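Local coordinates for lysine specific cysteine protease (Porphyromonas gingivalis, PDB 3M1H), which cleaves proteins after lysine and may act as a virulence factor, and is represented by its K3 cleaved adhesin domain, isolated adhesin domains being hemolytic in vitro, at residues His44-Tyr55 and Cys162-Asp172. Numbering follows the deposited sequence.
Sequences HNSAICVSSASY and CTDFFWINLDD. Unlike the reference sequence in segment 44-55: Tyr55 (reference His). With CA (calcium ion), chain F.
His44, in the loop before strand 50-53, meets two successive aspartates of strand 167-177, which pairs antiparallel with 50-53 in one sheet of the adhesin domain's beta jelly roll. Its CG lies anti to the backbone N (chi1 174°), which carries the ring to Asp172, where ND1 donates to the anti lone pair of OD2 at 2.9 Å, the ring standing steeply to the carboxylate; a water joins OD2 to His44 O. The backbone N of His44 donates to Asp171 OD2, steadying a carboxylate that grips calcium through both oxygens. Ser46 OG (2.5 Å) and Ile48 O (2.3 Å) bind the same calcium; Asp9, Glu11 and a water complete the site, so the metal pins this loop to the other strand.

The ladder starts at Val50, which exchanges two backbone bonds with Leu170 while its CG1 lies beside Leu170 CB. On the other face Ser51 OG donates to Asn169 OD1 at 2.6 Å, tilted out of the amide plane. Ser52 and Ile168 form the next hydrogen-bonded pair; Ser52 OG turns to His159 and to Asn66, a ligand of the second calcium. Ala53 CB sits 3.3 Å above the centre of Trp167's six-membered ring, a CH-pi contact. Ser54 OG accepts from Phe165 N and is also hydrogen-bonded to Glu95, and Phe166 O accepts from Ser54 N at 2.9 Å and Tyr55 N at 3.2 Å, the second in the carbonyl plane on a lone pair.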
ATOM      1  N   HIS A  44       9.943   2.492  -6.963  1.00 13.18           N
ATOM      2  CA  HIS A  44       9.678   2.352  -8.365  1.00 13.53           C
ATOM      3  C   HIS A  44      10.500   3.442  -9.062  1.00 13.73           C
ATOM      4  O   HIS A  44      10.209   4.650  -8.925  1.00 13.71           O
ATOM      5  CB  HIS A  44       8.178   2.520  -8.622  1.00 15.50           C
ATOM      6  CG  HIS A  44       7.832   2.538 -10.076  1.00 15.67           C
ATOM      7  ND1 HIS A  44       7.196   3.598 -10.677  1.00 16.12           N
ATOM      8  CD2 HIS A  44       8.072   1.632 -11.050  1.00 22.00           C
ATOM      9  CE1 HIS A  44       7.061   3.345 -11.969  1.00 17.96           C
ATOM     10  NE2 HIS A  44       7.568   2.153 -12.221  1.00 20.28           N
ATOM     11  N   ASN A  45      11.522   2.987  -9.791  1.00 15.85           N
ATOM     12  CA  ASN A  45      12.462   3.893 -10.474  1.00 15.18           C
ATOM     13  C   ASN A  45      12.838   5.060  -9.568  1.00 15.24           C
ATOM     14  O   ASN A  45      12.917   6.207 -10.000  1.00 17.95           O
ATOM     15  CB  ASN A  45      11.851   4.449 -11.771  1.00 18.94           C
ATOM     16  CG  ASN A  45      11.590   3.389 -12.810  1.00 19.12           C
ATOM     17  OD1 ASN A  45      12.322   2.409 -12.901  1.00 23.61           O
ATOM     18  ND2 ASN A  45      10.544   3.586 -13.601  1.00 25.57           N
ATOM     19  N   SER A  46      13.027   4.769  -8.285  1.00 14.31           N
ATOM     20  CA  SER A  46      13.220   5.789  -7.278  1.00 14.72           C
ATOM     21  C   SER A  46      13.731   5.119  -5.982  1.00 14.89           C
ATOM     22  O   SER A  46      13.661   3.893  -5.832  1.00 15.95           O
ATOM     23  CB  SER A  46      11.903   6.513  -7.008  1.00 16.15           C
ATOM     24  OG  SER A  46      10.995   5.627  -6.363  1.00 14.64           O
ATOM     25  N   ALA A  47      14.217   5.924  -5.045  1.00 16.36           N
ATOM     26  CA  ALA A  47      14.804   5.403  -3.818  1.00 17.75           C
ATOM     27  C   ALA A  47      13.781   4.878  -2.803  1.00 16.60           C
ATOM     28  O   ALA A  47      14.031   3.852  -2.149  1.00 19.96           O
ATOM     29  CB  ALA A  47      15.694   6.472  -3.169  1.00 18.47           C
ATOM     30  N   ILE A  48      12.647   5.568  -2.655  1.00 14.64           N
ATOM     31  CA  ILE A  48      11.721   5.248  -1.553  1.00 16.13           C
ATOM     32  C   ILE A  48      10.368   4.783  -2.054  1.00 11.72           C
ATOM     33  O   ILE A  48       9.794   5.354  -2.974  1.00 12.63           O
ATOM     34  CB  ILE A  48      11.460   6.465  -0.634  1.00 16.40           C
ATOM     35  CG1 ILE A  48      12.765   7.175  -0.273  1.00 20.24           C
ATOM     36  CG2 ILE A  48      10.623   6.051   0.604  1.00 13.81           C
ATOM     37  CD1 ILE A  48      13.738   6.301   0.304  1.00 20.86           C
ATOM     38  N   CYS A  49       9.835   3.773  -1.375  1.00 11.49           N
ATOM     39  CA  CYS A  49       8.441   3.405  -1.484  1.00 14.21           C
ATOM     40  C   CYS A  49       7.895   3.099  -0.088  1.00 12.41           C
ATOM     41  O   CYS A  49       8.660   3.058   0.896  1.00 11.28           O
ATOM     42  CB  CYS A  49       8.280   2.205  -2.424  1.00 11.96           C
ATOM     43  SG  CYS A  49       9.080   0.681  -1.847  1.00 13.51           S
ATOM     44  N   VAL A  50       6.570   2.912   0.014  1.00 11.27           N
ATOM     45  CA  VAL A  50       5.928   2.684   1.289  1.00 10.34           C
ATOM     46  C   VAL A  50       5.446   1.255   1.288  1.00 10.57           C
ATOM     47  O   VAL A  50       4.986   0.777   0.246  1.00 12.34           O
ATOM     48  CB  VAL A  50       4.820   3.716   1.565  1.00 11.84           C
ATOM     49  CG1 VAL A  50       3.662   3.603   0.548  1.00 11.73           C
ATOM     50  CG2 VAL A  50       4.344   3.622   3.021  1.00 12.11           C
ATOM     51  N   SER A  51       5.596   0.587   2.448  1.00  8.67           N
ATOM     52  CA  SER A  51       5.499  -0.882   2.496  1.00 10.80           C
ATOM     53  C   SER A  51       4.765  -1.343   3.739  1.00 11.71           C
ATOM     54  O   SER A  51       4.825  -0.692   4.785  1.00 11.72           O
ATOM     55  CB  SER A  51       6.909  -1.477   2.486  1.00 10.34           C
ATOM     56  OG  SER A  51       7.688  -0.901   1.426  1.00 12.01           O
ATOM     57  N   SER A  52       4.100  -2.496   3.621  1.00 11.05           N
ATOM     58  CA  SER A  52       3.415  -3.116   4.761  1.00 10.72           C
ATOM     59  C   SER A  52       3.716  -4.623   4.786  1.00 11.61           C
ATOM     60  O   SER A  52       3.773  -5.245   3.754  1.00 12.56           O
ATOM     61  CB  SER A  52       1.942  -2.815   4.709  1.00 10.83           C
ATOM     62  OG  SER A  52       1.160  -3.489   5.729  1.00 12.61           O
ATOM     63  N   ALA A  53       3.912  -5.159   5.994  1.00 12.62           N
ATOM     64  CA  ALA A  53       4.398  -6.535   6.171  1.00 13.35           C
ATOM     65  C   ALA A  53       3.333  -7.541   6.524  1.00 14.90           C
ATOM     66  O   ALA A  53       2.510  -7.315   7.407  1.00 13.99           O
ATOM     67  CB  ALA A  53       5.483  -6.582   7.267  1.00 11.32           C
ATOM     68  N   SER A  54       3.407  -8.688   5.854  1.00 14.22           N
ATOM     69  CA  SER A  54       2.771  -9.934   6.338  1.00 12.91           C
ATOM     70  C   SER A  54       3.813 -10.845   6.986  1.00 15.71           C
ATOM     71  O   SER A  54       3.425 -11.877   7.569  1.00 17.00           O
ATOM     72  CB  SER A  54       2.047 -10.651   5.215  1.00 16.24           C
ATOM     73  OG  SER A  54       2.922 -11.212   4.275  1.00 16.90           O
ATOM     74  N   TYR A  55       5.091 -10.488   6.932  1.00 13.15           N
ATOM     75  CA  TYR A  55       6.201 -11.230   7.550  1.00 14.88           C
ATOM     76  C   TYR A  55       7.371 -10.306   7.714  1.00 15.89           C
ATOM     77  O   TYR A  55       7.724  -9.626   6.755  1.00 16.89           O
ATOM     78  CB  TYR A  55       6.607 -12.437   6.687  1.00 14.94           C
ATOM     79  CG  TYR A  55       7.649 -13.354   7.292  1.00 16.90           C
ATOM     80  CD1 TYR A  55       7.254 -14.534   7.925  1.00 20.35           C
ATOM     81  CD2 TYR A  55       9.009 -13.053   7.231  1.00 16.34           C
ATOM     82  CE1 TYR A  55       8.196 -15.390   8.476  1.00 21.85           C
ATOM     83  CE2 TYR A  55       9.980 -13.912   7.785  1.00 19.81           C
ATOM     84  CZ  TYR A  55       9.544 -15.081   8.423  1.00 18.65           C
ATOM     85  OH  TYR A  55      10.503 -15.932   8.963  1.00 23.77           O
ATOM     86  N   CYS A 162      -4.234 -11.499   5.122  1.00 20.44           N
ATOM     87  CA  CYS A 162      -3.137 -12.338   4.663  1.00 21.84           C
ATOM     88  C   CYS A 162      -2.058 -12.414   5.733  1.00 21.36           C
ATOM     89  O   CYS A 162      -1.996 -11.578   6.640  1.00 23.13           O
ATOM     90  CB  CYS A 162      -2.527 -11.870   3.343  1.00 20.60           C
ATOM     91  SG  CYS A 162      -1.866 -10.186   3.411  1.00 22.30           S
ATOM     92  N   THR A 163      -1.214 -13.429   5.625  1.00 18.61           N
ATOM     93  CA  THR A 163      -0.139 -13.657   6.564  1.00 19.28           C
ATOM     94  C   THR A 163       0.927 -14.532   5.907  1.00 18.52           C
ATOM     95  O   THR A 163       0.619 -15.361   5.021  1.00 19.33           O
ATOM     96  CB  THR A 163      -0.631 -14.348   7.892  1.00 19.32           C
ATOM     97  OG1 THR A 163       0.428 -14.334   8.860  1.00 21.15           O
ATOM     98  CG2 THR A 163      -1.082 -15.781   7.660  1.00 28.45           C
ATOM     99  N   ASP A 164       2.165 -14.304   6.335  1.00 17.82           N
ATOM    100  CA  ASP A 164       3.270 -15.207   6.065  1.00 18.48           C
ATOM    101  C   ASP A 164       3.761 -15.223   4.632  1.00 20.97           C
ATOM    102  O   ASP A 164       4.124 -16.273   4.101  1.00 21.35           O
ATOM    103  CB  ASP A 164       2.869 -16.621   6.516  1.00 20.27           C
ATOM    104  CG  ASP A 164       4.055 -17.495   6.864  1.00 25.63           C
ATOM    105  OD1 ASP A 164       5.203 -17.021   7.043  1.00 24.31           O
ATOM    106  OD2 ASP A 164       3.783 -18.711   6.978  1.00 29.91           O
ATOM    107  N   PHE A 165       3.823 -14.041   4.002  1.00 19.25           N
ATOM    108  CA  PHE A 165       4.536 -13.879   2.722  1.00 16.98           C
ATOM    109  C   PHE A 165       5.746 -12.978   2.973  1.00 14.90           C
ATOM    110  O   PHE A 165       6.766 -13.452   3.538  1.00 15.85           O
ATOM    111  CB  PHE A 165       3.576 -13.491   1.581  1.00 16.90           C
ATOM    112  CG  PHE A 165       2.602 -14.611   1.276  1.00 20.08           C
ATOM    113  CD1 PHE A 165       3.001 -15.669   0.486  1.00 22.86           C
ATOM    114  CD2 PHE A 165       1.333 -14.629   1.848  1.00 22.74           C
ATOM    115  CE1 PHE A 165       2.121 -16.742   0.229  1.00 26.33           C
ATOM    116  CE2 PHE A 165       0.448 -15.700   1.604  1.00 26.73           C
ATOM    117  CZ  PHE A 165       0.854 -16.756   0.786  1.00 25.01           C
ATOM    118  N   PHE A 166       5.701 -11.692   2.598  1.00 15.98           N
ATOM    119  CA  PHE A 166       6.771 -10.809   3.015  1.00 13.70           C
ATOM    120  C   PHE A 166       6.276  -9.360   3.173  1.00 14.47           C
ATOM    121  O   PHE A 166       5.689  -9.065   4.174  1.00 15.15           O
ATOM    122  CB  PHE A 166       8.011 -10.966   2.121  1.00 14.74           C
ATOM    123  CG  PHE A 166       9.247 -10.329   2.672  1.00 13.17           C
ATOM    124  CD1 PHE A 166       9.668 -10.624   3.954  1.00 14.51           C
ATOM    125  CD2 PHE A 166      10.006  -9.425   1.926  1.00 15.92           C
ATOM    126  CE1 PHE A 166      10.804 -10.062   4.470  1.00 13.84           C
ATOM    127  CE2 PHE A 166      11.161  -8.858   2.441  1.00 13.80           C
ATOM    128  CZ  PHE A 166      11.563  -9.182   3.734  1.00 15.27           C
ATOM    129  N   TRP A 167       6.500  -8.474   2.201  1.00 14.81           N
ATOM    130  CA  TRP A 167       5.949  -7.108   2.248  1.00 12.71           C
ATOM    131  C   TRP A 167       5.316  -6.777   0.907  1.00 13.45           C
ATOM    132  O   TRP A 167       5.732  -7.342  -0.124  1.00 14.72           O
ATOM    133  CB  TRP A 167       7.031  -6.065   2.525  1.00 11.12           C
ATOM    134  CG  TRP A 167       7.747  -6.137   3.841  1.00 14.76           C
ATOM    135  CD1 TRP A 167       8.672  -7.044   4.257  1.00 13.17           C
ATOM    136  CD2 TRP A 167       7.617  -5.188   4.887  1.00 12.28           C
ATOM    137  NE1 TRP A 167       9.144  -6.719   5.525  1.00 12.98           N
ATOM    138  CE2 TRP A 167       8.474  -5.588   5.938  1.00 10.73           C
ATOM    139  CE3 TRP A 167       6.820  -4.042   5.054  1.00 14.83           C
ATOM    140  CZ2 TRP A 167       8.578  -4.860   7.114  1.00 11.73           C
ATOM    141  CZ3 TRP A 167       6.933  -3.318   6.224  1.00 16.04           C
ATOM    142  CH2 TRP A 167       7.796  -3.748   7.244  1.00 13.46           C
ATOM    143  N   ILE A 168       4.295  -5.914   0.954  1.00 10.96           N
ATOM    144  CA  ILE A 168       3.710  -5.244  -0.211  1.00 10.96           C
ATOM    145  C   ILE A 168       4.267  -3.808  -0.260  1.00 10.65           C
ATOM    146  O   ILE A 168       4.404  -3.153   0.780  1.00 13.39           O
ATOM    147  CB  ILE A 168       2.190  -5.310  -0.224  1.00 13.20           C
ATOM    148  CG1 ILE A 168       1.653  -4.687  -1.522  1.00 13.86           C
ATOM    149  CG2 ILE A 168       1.549  -4.653   0.983  1.00 12.39           C
ATOM    150  CD1 ILE A 168       0.163  -5.060  -1.754  1.00 14.62           C
ATOM    151  N   ASN A 169       4.577  -3.348  -1.467  1.00 10.49           N
ATOM    152  CA  ASN A 169       5.095  -2.000  -1.702  1.00 11.42           C
ATOM    153  C   ASN A 169       4.167  -1.192  -2.598  1.00 11.71           C
ATOM    154  O   ASN A 169       3.569  -1.729  -3.533  1.00 11.52           O
ATOM    155  CB  ASN A 169       6.429  -2.057  -2.404  1.00 10.25           C
ATOM    156  CG  ASN A 169       7.498  -2.784  -1.657  1.00 13.07           C
ATOM    157  OD1 ASN A 169       7.599  -2.686  -0.452  1.00 13.06           O
ATOM    158  ND2 ASN A 169       8.351  -3.477  -2.387  1.00 16.40           N
ATOM    159  N   LEU A 170       4.078   0.114  -2.320  1.00 12.21           N
ATOM    160  CA  LEU A 170       3.288   1.057  -3.079  0.50 11.37           C
ATOM    161  C   LEU A 170       4.175   2.263  -3.419  1.00 11.20           C
ATOM    162  O   LEU A 170       5.013   2.655  -2.591  1.00 12.34           O
ATOM    163  CB  LEU A 170       2.110   1.480  -2.206  0.50 12.53           C
ATOM    164  CG  LEU A 170       1.199   2.607  -2.660  0.50 10.50           C
ATOM    165  CD1 LEU A 170       0.391   2.224  -3.900  0.50 11.53           C
ATOM    166  CD2 LEU A 170       0.283   3.035  -1.493  0.50 11.49           C
ATOM    167  N   ASP A 171       3.979   2.835  -4.596  1.00 11.00           N
ATOM    168  CA  ASP A 171       4.736   4.055  -4.969  1.00  8.65           C
ATOM    169  C   ASP A 171       3.946   4.820  -6.020  1.00 11.44           C
ATOM    170  O   ASP A 171       3.018   4.313  -6.659  1.00 11.34           O
ATOM    171  CB  ASP A 171       6.134   3.660  -5.441  1.00 10.54           C
ATOM    172  CG  ASP A 171       7.211   4.795  -5.295  1.00 10.60           C
ATOM    173  OD1 ASP A 171       6.858   5.888  -4.865  1.00 12.42           O
ATOM    174  OD2 ASP A 171       8.407   4.485  -5.578  1.00 12.86           O
ATOM    175  N   ASP A 172       4.334   6.088  -6.206  1.00 12.20           N
ATOM    176  CA  ASP A 172       3.867   6.901  -7.331  1.00 12.26           C
ATOM    177  C   ASP A 172       2.323   6.934  -7.433  1.00 14.07           C
ATOM    178  O   ASP A 172       1.726   6.568  -8.446  1.00 13.57           O
ATOM    179  CB  ASP A 172       4.555   6.453  -8.615  1.00 13.44           C
ATOM    180  CG  ASP A 172       6.031   6.822  -8.660  1.00 17.82           C
ATOM    181  OD1 ASP A 172       6.417   7.828  -8.018  1.00 15.60           O
ATOM    182  OD2 ASP A 172       6.791   6.152  -9.374  1.00 22.20           O
TER
HETATM  183 CA    CA F2002       9.250   6.635  -4.816  1.00 12.51          CA
HETATM  184  O   HOH W   1       9.137   6.795 -10.300  1.00 21.55           O
HETATM  185  O   HOH W   2       8.852   7.716  -6.893  1.00 14.36           O